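Chitin-binding type-4 domain-containing protein (PDB 6T5Z) acts as a copper-dependent lytic polysaccharide monooxygenase of family AA10 and probably cleaves chitin chains by oxidation. Local coordinates at residues A[7-13]-A[70-74]; A[75-80]-A[137-141]; A[95-101]-A[115-121]; A[142-146]-A[170-174]. One frame throughout, in Å; residues are numbered along the deposited sequence.

The four contacts tie together parts of one beta-sandwich. Along the chain, contact 1 closes before contact 2 opens; contact 3 falls wholly between the two segments of contact 2, and contact 4 ends the chain. Centre to centre, contacts 2 and 4 lie closest, about 9 Å apart, because strands 73-76 and 161-172 are neighbours in the larger sheet. Contact 3 is about 12 Å from contact 2, joined to it by the C121-C138 disulfide, while Y144 OH connects it to contact 4. Contact 1, about 16 to 17 Å from the others, touches contact 2 (P7 on I80) and contact 4 (I73 with T170). The W95 side chain in contact 3 is about 10 Å from a copper; the other three contacts join parts of the scaffold.

Contact 1 of 4, residues A[7-13]-A[70-74]; sequences PGSRAFL and WKKIP
R10 lays its whole side chain across the indole of W70. Beyond CB the chain leaves with CG anti to the backbone N (chi1 -176°), and CG comes 3.7 Å from W70 CE3. CD sits over the middle of the six-membered ring, a CH-pi contact with its centroid at 3.5 Å. A bend at chi3 (-68°) then turns the chain along the indole: NE passes above CE2, and R10 CZ reaches 3.2 Å from W70 NE1. The planes differ by 5° and CZ lies over the five-membered ring, the geometry of a flat cation-pi stack. NH1 and NE1 are both donors and do not bond each other; NE1 bonds to A64 O, while NH2 makes a salt bridge with D168 and a hydrogen bond with Q65, edge bonds that would hold both groups against rotation.

Further along, I73 lies between two apolar neighbours, its CD1 3.9 Å from L13 CD1 and its CG2 3.8 Å from P7 CB; its CG1 rests on G8 O. S9 sits at the N-cap position just before the short helix, and its OG accepts from F12 N at 3.0 Å. An Arg-Trp cation-pi stack thus joins this helix to the approach of sandwich strand 73-76.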
# COMPACT_ATOMS: atom_id res chain seq x y z
N PRO A 7 3.07 5.41 -7.52
CA PRO A 7 3.59 6.44 -6.61
C PRO A 7 4.35 5.74 -5.51
O PRO A 7 3.90 4.67 -5.08
CB PRO A 7 2.33 7.14 -6.08
CG PRO A 7 1.18 6.24 -6.45
CD PRO A 7 1.60 5.40 -7.60
N GLY A 8 5.51 6.28 -5.11
CA GLY A 8 6.36 5.58 -4.16
C GLY A 8 5.64 5.26 -2.86
O GLY A 8 5.03 6.15 -2.25
N SER A 9 5.69 4.00 -2.43
CA SER A 9 5.00 3.62 -1.21
C SER A 9 5.76 4.12 0.01
O SER A 9 6.92 4.54 -0.08
CB SER A 9 4.86 2.10 -1.12
OG SER A 9 6.11 1.52 -0.78
N ARG A 10 5.09 4.06 1.17
CA ARG A 10 5.69 4.53 2.41
C ARG A 10 6.96 3.77 2.72
O ARG A 10 7.98 4.36 3.09
CB ARG A 10 4.67 4.40 3.54
CG ARG A 10 5.13 4.96 4.90
CD ARG A 10 4.10 4.69 5.96
NE ARG A 10 2.88 5.47 5.74
CZ ARG A 10 1.78 5.35 6.48
NH1 ARG A 10 1.74 4.46 7.46
NH2 ARG A 10 0.71 6.09 6.21
N ALA A 11 6.93 2.44 2.54
CA ALA A 11 8.13 1.62 2.74
C ALA A 11 9.20 1.91 1.69
O ALA A 11 10.40 1.96 2.01
CB ALA A 11 7.76 0.14 2.73
N PHE A 12 8.79 2.08 0.43
CA PHE A 12 9.75 2.38 -0.62
C PHE A 12 10.50 3.67 -0.31
O PHE A 12 11.72 3.75 -0.46
CB PHE A 12 9.06 2.48 -1.98
CG PHE A 12 9.94 3.06 -3.06
CD1 PHE A 12 11.03 2.34 -3.53
CD2 PHE A 12 9.72 4.33 -3.55
CE1 PHE A 12 11.85 2.86 -4.51
CE2 PHE A 12 10.56 4.87 -4.53
CZ PHE A 12 11.61 4.11 -5.01
N LEU A 13 9.77 4.70 0.14
CA LEU A 13 10.40 5.98 0.43
C LEU A 13 11.33 5.90 1.63
O LEU A 13 12.22 6.74 1.77
CB LEU A 13 9.33 7.05 0.65
CG LEU A 13 8.45 7.35 -0.57
CD1 LEU A 13 7.43 8.40 -0.20
CD2 LEU A 13 9.28 7.80 -1.75
N TRP A 70 4.52 11.44 7.42
CA TRP A 70 4.93 10.75 6.21
C TRP A 70 5.03 11.70 5.02
O TRP A 70 4.23 12.63 4.88
CB TRP A 70 3.94 9.63 5.87
CG TRP A 70 3.81 8.63 6.99
CD1 TRP A 70 2.69 8.36 7.73
CD2 TRP A 70 4.85 7.79 7.52
NE1 TRP A 70 2.97 7.40 8.67
CE2 TRP A 70 4.28 7.02 8.55
CE3 TRP A 70 6.20 7.60 7.20
CZ2 TRP A 70 5.02 6.08 9.28
CZ3 TRP A 70 6.93 6.66 7.92
CH2 TRP A 70 6.34 5.93 8.95
N LYS A 71 6.03 11.45 4.18
CA LYS A 71 6.16 12.18 2.93
C LYS A 71 5.04 11.74 1.99
O LYS A 71 4.80 10.55 1.82
CB LYS A 71 7.52 11.90 2.31
CG LYS A 71 7.67 12.36 0.88
CD LYS A 71 7.85 13.86 0.79
CE LYS A 71 8.13 14.29 -0.65
NZ LYS A 71 7.03 13.90 -1.59
N LYS A 72 4.36 12.71 1.39
CA LYS A 72 3.18 12.44 0.58
C LYS A 72 3.51 12.65 -0.90
O LYS A 72 4.08 13.67 -1.28
CB LYS A 72 2.02 13.35 1.01
CG LYS A 72 1.66 13.16 2.48
CD LYS A 72 0.83 14.28 3.08
CE LYS A 72 0.67 14.08 4.58
NZ LYS A 72 1.97 14.36 5.30
N ILE A 73 3.11 11.69 -1.73
CA ILE A 73 3.28 11.84 -3.17
C ILE A 73 2.15 12.72 -3.69
O ILE A 73 0.97 12.40 -3.45
CB ILE A 73 3.26 10.47 -3.89
CG1 ILE A 73 4.24 9.48 -3.25
CG2 ILE A 73 3.54 10.65 -5.37
CD1 ILE A 73 5.71 9.93 -3.30
N PRO A 74 2.44 13.80 -4.40
CA PRO A 74 1.36 14.61 -5.00
C PRO A 74 0.78 13.91 -6.23
O PRO A 74 1.51 13.51 -7.14
CB PRO A 74 2.06 15.92 -5.38
CG PRO A 74 3.52 15.57 -5.50
CD PRO A 74 3.78 14.41 -4.58

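Contact 2 of 4, residues A[75-80]-A[137-141]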
# COMPACT_ATOMS: atom_id res chain seq x y z
N ILE A 75 -0.55 13.79 -6.25
CA ILE A 75 -1.25 13.19 -7.38
C ILE A 75 -2.52 13.98 -7.65
O ILE A 75 -3.08 14.63 -6.77
CB ILE A 75 -1.59 11.70 -7.13
CG1 ILE A 75 -2.40 11.52 -5.86
CG2 ILE A 75 -0.32 10.85 -7.06
CD1 ILE A 75 -2.95 10.10 -5.70
N THR A 76 -2.97 13.93 -8.90
CA THR A 76 -4.23 14.56 -9.28
C THR A 76 -5.31 13.49 -9.39
O THR A 76 -5.06 12.39 -9.89
CB THR A 76 -4.10 15.31 -10.61
OG1 THR A 76 -3.14 16.36 -10.46
CG2 THR A 76 -5.44 15.93 -11.02
N ALA A 77 -6.50 13.81 -8.88
CA ALA A 77 -7.60 12.87 -8.90
C ALA A 77 -7.91 12.43 -10.32
O ALA A 77 -7.71 13.16 -11.30
CB ALA A 77 -8.85 13.48 -8.26
N GLY A 78 -8.39 11.19 -10.43
CA GLY A 78 -8.71 10.58 -11.71
C GLY A 78 -7.88 9.33 -11.93
O GLY A 78 -7.64 8.56 -10.99
N GLU A 79 -7.43 9.15 -13.16
CA GLU A 79 -6.66 7.96 -13.49
C GLU A 79 -5.33 7.97 -12.75
O GLU A 79 -4.72 9.02 -12.51
CB GLU A 79 -6.46 7.88 -15.00
CG GLU A 79 -7.77 7.59 -15.74
CD GLU A 79 -7.60 7.39 -17.23
OE1 GLU A 79 -6.53 7.73 -17.76
OE2 GLU A 79 -8.55 6.88 -17.87
N ILE A 80 -4.89 6.77 -12.36
CA ILE A 80 -3.65 6.57 -11.62
C ILE A 80 -3.12 5.19 -11.97
O ILE A 80 -3.89 4.24 -12.15
CB ILE A 80 -3.87 6.74 -10.10
CG1 ILE A 80 -2.58 6.54 -9.31
CG2 ILE A 80 -4.95 5.78 -9.60
CD1 ILE A 80 -2.70 7.05 -7.85
N LYS A 137 -3.45 -0.27 -13.91
CA LYS A 137 -4.13 0.97 -14.26
C LYS A 137 -5.45 1.06 -13.50
O LYS A 137 -6.26 0.12 -13.53
CB LYS A 137 -4.37 1.05 -15.77
CG LYS A 137 -3.10 1.09 -16.62
CD LYS A 137 -3.49 1.09 -18.09
CE LYS A 137 -2.30 0.89 -19.02
NZ LYS A 137 -1.57 2.17 -19.24
N CYS A 138 -5.67 2.20 -12.85
CA CYS A 138 -6.80 2.37 -11.94
C CYS A 138 -7.41 3.76 -12.13
O CYS A 138 -6.88 4.62 -12.83
CB CYS A 138 -6.37 2.18 -10.48
SG CYS A 138 -5.60 0.61 -10.11
N THR A 139 -8.55 3.96 -11.46
CA THR A 139 -9.20 5.26 -11.41
C THR A 139 -9.62 5.51 -9.97
O THR A 139 -10.24 4.65 -9.35
CB THR A 139 -10.42 5.33 -12.33
OG1 THR A 139 -10.03 4.98 -13.66
CG2 THR A 139 -10.99 6.76 -12.35
N LEU A 140 -9.27 6.68 -9.44
CA LEU A 140 -9.65 7.04 -8.08
C LEU A 140 -11.16 7.29 -7.99
O LEU A 140 -11.79 7.66 -8.98
CB LEU A 140 -8.90 8.29 -7.63
CG LEU A 140 -7.40 8.08 -7.38
CD1 LEU A 140 -6.67 9.42 -7.30
CD2 LEU A 140 -7.24 7.32 -6.07
N PRO A 141 -11.75 7.09 -6.81
CA PRO A 141 -13.18 7.39 -6.66
C PRO A 141 -13.41 8.88 -6.78
O PRO A 141 -12.50 9.70 -6.61
CB PRO A 141 -13.50 6.90 -5.24
CG PRO A 141 -12.38 6.02 -4.85
CD PRO A 141 -11.18 6.54 -5.57
O HOH W 1 -11.25 6.63 -15.93
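I80 CG2 touches CG of L140, which lies just past the end of strand 133-139, on the side of the sheet that carries I80 and C138. With chi1 of I80 at -180°, CG1 points opposite the backbone N and CG2 is turned toward the partner strand, 4.0 Å from L140 CG. The same methyl also rests against C138 CB. L140 CB and CG sit on G78 O, each at 3.6 Å, and a chi1 of -71° places CG beside L140's own N, carrying CD1 over the turn to within 3.9 Å of A77 CA. From the far side of that turn I75 brings its CD1 to L140 CD1 at 4.1 Å. C138 directs SG away from I80, into the disulfide with C121.

On the outer face E79 and T139 form the non-hydrogen-bonded pair. Their side chains touch lightly, and a water bound to T139 OG1 gives E79 OE2 a weak bond.

The backbones hold the register. I80 and C138 exchange two bonds, C138 N to I80 O at 2.8 Å and I80 N to C138 O at 3.0 Å, and L140 N adds a nearly straight bond to G78 O at 2.9 Å. This is the end of the antiparallel pairing of strands 79-86 and 133-139 in the three-stranded sheet of the sandwich, the latter being an outermost strand.

Contact 3 of 4, residues A[95-101]-A[115-121]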
# COMPACT_ATOMS: atom_id res chain seq x y z
N TRP A 95 -4.09 -8.06 -7.93
CA TRP A 95 -3.58 -6.79 -7.44
C TRP A 95 -4.80 -5.93 -7.12
O TRP A 95 -5.70 -5.82 -7.96
CB TRP A 95 -2.72 -6.09 -8.50
CG TRP A 95 -1.81 -7.02 -9.20
CD1 TRP A 95 -2.10 -7.83 -10.27
CD2 TRP A 95 -0.44 -7.29 -8.86
NE1 TRP A 95 -0.99 -8.57 -10.62
CE2 TRP A 95 0.04 -8.25 -9.78
CE3 TRP A 95 0.42 -6.80 -7.88
CZ2 TRP A 95 1.34 -8.74 -9.73
CZ3 TRP A 95 1.72 -7.28 -7.84
CH2 TRP A 95 2.16 -8.24 -8.75
N GLU A 96 -4.85 -5.35 -5.93
CA GLU A 96 -6.03 -4.56 -5.59
C GLU A 96 -5.63 -3.39 -4.71
O GLU A 96 -4.57 -3.39 -4.07
CB GLU A 96 -7.10 -5.41 -4.91
CG GLU A 96 -6.70 -5.90 -3.55
CD GLU A 96 -7.83 -6.66 -2.84
OE1 GLU A 96 -8.92 -6.84 -3.42
OE2 GLU A 96 -7.60 -7.08 -1.69
N TYR A 97 -6.50 -2.38 -4.68
CA TYR A 97 -6.18 -1.09 -4.06
C TYR A 97 -7.38 -0.58 -3.28
O TYR A 97 -8.50 -0.57 -3.80
CB TYR A 97 -5.74 -0.07 -5.12
CG TYR A 97 -4.51 -0.58 -5.84
CD1 TYR A 97 -4.61 -1.39 -6.96
CD2 TYR A 97 -3.24 -0.27 -5.35
CE1 TYR A 97 -3.47 -1.90 -7.59
CE2 TYR A 97 -2.11 -0.76 -5.97
CZ TYR A 97 -2.23 -1.58 -7.08
OH TYR A 97 -1.08 -2.04 -7.69
N PHE A 98 -7.14 -0.20 -2.02
CA PHE A 98 -8.10 0.43 -1.14
C PHE A 98 -7.67 1.88 -0.90
O PHE A 98 -6.49 2.21 -1.00
CB PHE A 98 -8.17 -0.31 0.20
CG PHE A 98 -8.64 -1.74 0.10
CD1 PHE A 98 -9.96 -2.06 0.37
CD2 PHE A 98 -7.75 -2.77 -0.24
CE1 PHE A 98 -10.41 -3.38 0.30
CE2 PHE A 98 -8.20 -4.08 -0.32
CZ PHE A 98 -9.53 -4.39 -0.05
N ILE A 99 -8.61 2.74 -0.54
CA ILE A 99 -8.25 4.09 -0.16
C ILE A 99 -8.98 4.47 1.12
O ILE A 99 -10.05 3.94 1.43
CB ILE A 99 -8.51 5.11 -1.30
CG1 ILE A 99 -7.80 6.44 -1.02
CG2 ILE A 99 -10.01 5.30 -1.55
CD1 ILE A 99 -7.74 7.34 -2.23
N THR A 100 -8.36 5.38 1.89
CA THR A 100 -9.00 5.88 3.09
C THR A 100 -10.33 6.53 2.75
O THR A 100 -10.53 7.06 1.65
CB THR A 100 -8.09 6.90 3.80
OG1 THR A 100 -7.44 7.73 2.82
CG2 THR A 100 -7.03 6.18 4.62
N LYS A 101 -11.26 6.47 3.71
CA LYS A 101 -12.57 7.09 3.54
C LYS A 101 -12.45 8.60 3.47
O LYS A 101 -11.53 9.20 4.04
CB LYS A 101 -13.49 6.74 4.71
CG LYS A 101 -14.03 5.33 4.73
CD LYS A 101 -14.82 5.08 6.02
CE LYS A 101 -15.46 3.70 6.01
NZ LYS A 101 -15.85 3.24 7.37
N PHE A 115 -10.65 2.86 6.33
CA PHE A 115 -10.58 2.53 4.91
C PHE A 115 -11.97 2.25 4.36
O PHE A 115 -12.84 1.76 5.08
CB PHE A 115 -9.70 1.29 4.68
CG PHE A 115 -8.23 1.58 4.61
CD1 PHE A 115 -7.69 2.13 3.46
CD2 PHE A 115 -7.39 1.27 5.67
CE1 PHE A 115 -6.32 2.39 3.38
CE2 PHE A 115 -6.03 1.53 5.59
CZ PHE A 115 -5.50 2.09 4.44
N ASN A 116 -12.17 2.57 3.09
CA ASN A 116 -13.32 2.02 2.39
C ASN A 116 -13.28 0.50 2.47
O ASN A 116 -12.21 -0.11 2.50
CB ASN A 116 -13.35 2.49 0.93
CG ASN A 116 -13.73 3.96 0.80
OD1 ASN A 116 -14.57 4.47 1.55
ND2 ASN A 116 -13.13 4.65 -0.17
N SER A 117 -14.47 -0.12 2.56
CA SER A 117 -14.52 -1.55 2.80
C SER A 117 -14.18 -2.38 1.57
O SER A 117 -13.76 -3.53 1.70
CB SER A 117 -15.89 -1.95 3.34
OG SER A 117 -16.88 -1.84 2.33
N THR A 118 -14.35 -1.83 0.38
CA THR A 118 -14.06 -2.57 -0.83
C THR A 118 -13.01 -1.82 -1.63
O THR A 118 -12.85 -0.60 -1.46
CB THR A 118 -15.32 -2.78 -1.68
OG1 THR A 118 -15.87 -1.51 -2.01
CG2 THR A 118 -16.34 -3.63 -0.93
N PRO A 119 -12.26 -2.51 -2.48
CA PRO A 119 -11.22 -1.84 -3.26
C PRO A 119 -11.82 -0.94 -4.33
O PRO A 119 -12.89 -1.22 -4.87
CB PRO A 119 -10.46 -3.00 -3.91
CG PRO A 119 -11.49 -4.07 -4.04
CD PRO A 119 -12.28 -3.96 -2.75
N PHE A 120 -11.09 0.14 -4.66
CA PHE A 120 -11.50 0.94 -5.81
C PHE A 120 -10.87 0.46 -7.11
O PHE A 120 -11.20 0.98 -8.18
CB PHE A 120 -11.16 2.42 -5.61
CG PHE A 120 -9.68 2.72 -5.58
CD1 PHE A 120 -8.98 3.01 -6.75
CD2 PHE A 120 -9.00 2.72 -4.38
CE1 PHE A 120 -7.62 3.30 -6.71
CE2 PHE A 120 -7.64 3.02 -4.32
CZ PHE A 120 -6.95 3.29 -5.49
N CYS A 121 -9.97 -0.52 -7.05
CA CYS A 121 -9.31 -1.01 -8.25
C CYS A 121 -8.90 -2.46 -8.00
O CYS A 121 -8.40 -2.78 -6.93
CB CYS A 121 -8.10 -0.13 -8.61
SG CYS A 121 -7.24 -0.61 -10.12
O HOH W 2 -11.12 1.65 -1.57
O HOH W 3 -14.97 0.68 6.61
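Y97 faces both F120 and C121 in a classic beta bulge, where strand 92-99 of the sandwich takes up the chain entering strand 121-126. The evidence is in the bonding: Y97 O accepts from F120 N at 2.8 Å, and Y97 N donates to C121 O at 3.0 Å, so two residues of one segment share a single partner in the other. A chi1 of 67° folds the F120 ring back toward strand 92-99 until CZ lies 3.6 Å from Y97 CB. F98 O comes to the edge of that ring, in its plane. C121 SG stands obliquely beside the Y97 ring, a sulfur-aromatic contact; the Y97 hydroxyl is engaged by N136 and W84.

The F98 ring is turned to the other side of the strand. P119 covers one face, with CB 4.2 Å from the ring centroid and 9° off the normal, a CH-pi contact, while S117 O approaches in plane at the edge. F115 packs its CD1 against I99 C at 3.6 Å, and T100 CG2 lies over one face of the F115 ring, toward its rim. Past the bulge, N116 N donates to I99 O, nearly straight at 3.0 Å. Between the F120 and N116 bonds, where the backbones stand too far apart to bond, a water accepts from I99 N at 2.9 Å and donates to T118 O.

Contact 4 of 4, residues A[142-146]-A[170-174]; sequences EGYQG and TISPA
Chi1 of I171 (-62°) sets CG2 opposite its backbone N and brings that methyl 3.5 Å from Y144 O. The contact flanks an antiparallel bridge of the beta-sandwich between G146 and I171, in which the segment leading into strand 148-156 pairs with the end of strand 161-172. CG1 of I171 extends CD1 toward the Y144 side chain, which it approaches at CB and obliquely at the ring. Q145 takes a different rotamer: its chi1 of 54° tucks CG in between the two backbone arms, and the chain carries the amide across P173, with OE1 3.4 Å from P173 CG.

G146 and I171 form the hydrogen-bonded pair of the bridge: G146 N donates to I171 O and I171 N to G146 O, both at 2.8 Å. I171 O also receives a CA-H...O contact from Q145 CA at 3.2 Å, so the one carbonyl meets two successive residues.

The other edge of the 170-172 strand is occupied as well: T170 and S172 bond to the backbone of strand 73-76 and the turn after it, placing the strand between two neighbours. The Y144 ring leads away from the bridge; its hydroxyl is hydrogen-bonded to T100 O and N116 ND2, and H148 meets the ring. Near the C-terminus a water accepts from A174 N at 3.0 Å and gives a weak bond to Y144 O at 3.3 Å.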
# COMPACT_ATOMS: atom_id res chain seq x y z
N GLU A 142 -14.65 9.25 -7.09
CA GLU A 142 -14.97 10.65 -7.28
C GLU A 142 -14.95 11.40 -5.95
O GLU A 142 -15.21 10.83 -4.88
CB GLU A 142 -16.32 10.82 -7.96
CG GLU A 142 -16.38 10.22 -9.36
N GLY A 143 -14.65 12.69 -6.02
CA GLY A 143 -14.75 13.54 -4.86
C GLY A 143 -13.57 13.49 -3.92
O GLY A 143 -13.66 13.97 -2.79
N TYR A 144 -12.45 12.91 -4.35
CA TYR A 144 -11.31 12.80 -3.46
C TYR A 144 -10.36 13.97 -3.61
O TYR A 144 -10.09 14.44 -4.72
CB TYR A 144 -10.56 11.49 -3.68
CG TYR A 144 -11.05 10.41 -2.74
CD1 TYR A 144 -10.30 10.04 -1.63
CD2 TYR A 144 -12.29 9.82 -2.93
CE1 TYR A 144 -10.75 9.07 -0.75
CE2 TYR A 144 -12.75 8.85 -2.06
CZ TYR A 144 -11.98 8.47 -0.98
OH TYR A 144 -12.44 7.51 -0.12
N GLN A 145 -9.89 14.45 -2.47
CA GLN A 145 -8.85 15.47 -2.43
C GLN A 145 -8.21 15.40 -1.06
O GLN A 145 -8.77 14.82 -0.12
CB GLN A 145 -9.42 16.86 -2.72
CG GLN A 145 -10.57 17.25 -1.82
CD GLN A 145 -11.33 18.45 -2.34
OE1 GLN A 145 -11.95 18.39 -3.41
NE2 GLN A 145 -11.30 19.54 -1.58
N GLY A 146 -7.04 15.98 -0.95
CA GLY A 146 -6.37 16.11 0.32
C GLY A 146 -5.49 14.90 0.61
O GLY A 146 -5.16 14.11 -0.28
N THR A 170 -1.07 13.23 -1.49
CA THR A 170 -1.80 14.49 -1.44
C THR A 170 -2.54 14.61 -2.77
O THR A 170 -1.92 14.78 -3.82
CB THR A 170 -0.87 15.68 -1.23
OG1 THR A 170 -0.31 15.62 0.08
CG2 THR A 170 -1.66 16.98 -1.34
N ILE A 171 -3.87 14.50 -2.73
CA ILE A 171 -4.70 14.43 -3.94
C ILE A 171 -5.27 15.81 -4.27
O ILE A 171 -6.00 16.41 -3.47
CB ILE A 171 -5.83 13.40 -3.78
CG1 ILE A 171 -5.23 12.01 -3.56
CG2 ILE A 171 -6.73 13.42 -5.00
CD1 ILE A 171 -6.26 10.88 -3.33
N SER A 172 -4.94 16.32 -5.49
CA SER A 172 -5.60 17.55 -5.92
C SER A 172 -6.88 17.21 -6.67
O SER A 172 -6.93 16.20 -7.38
CB SER A 172 -4.69 18.38 -6.82
OG SER A 172 -3.46 18.65 -6.18
N PRO A 173 -7.92 18.03 -6.51
CA PRO A 173 -9.18 17.75 -7.22
C PRO A 173 -8.96 17.58 -8.72
O PRO A 173 -8.11 18.24 -9.32
CB PRO A 173 -10.02 18.99 -6.91
CG PRO A 173 -9.51 19.46 -5.58
CD PRO A 173 -8.03 19.21 -5.63
N ALA A 174 -9.70 16.64 -9.30
CA ALA A 174 -9.59 16.34 -10.72
C ALA A 174 -9.62 17.60 -11.58
O ALA A 174 -10.53 18.43 -11.46
CB ALA A 174 -10.70 15.38 -11.14
OXT ALA A 174 -8.74 17.82 -12.41
O HOH W 4 -11.70 15.38 -7.45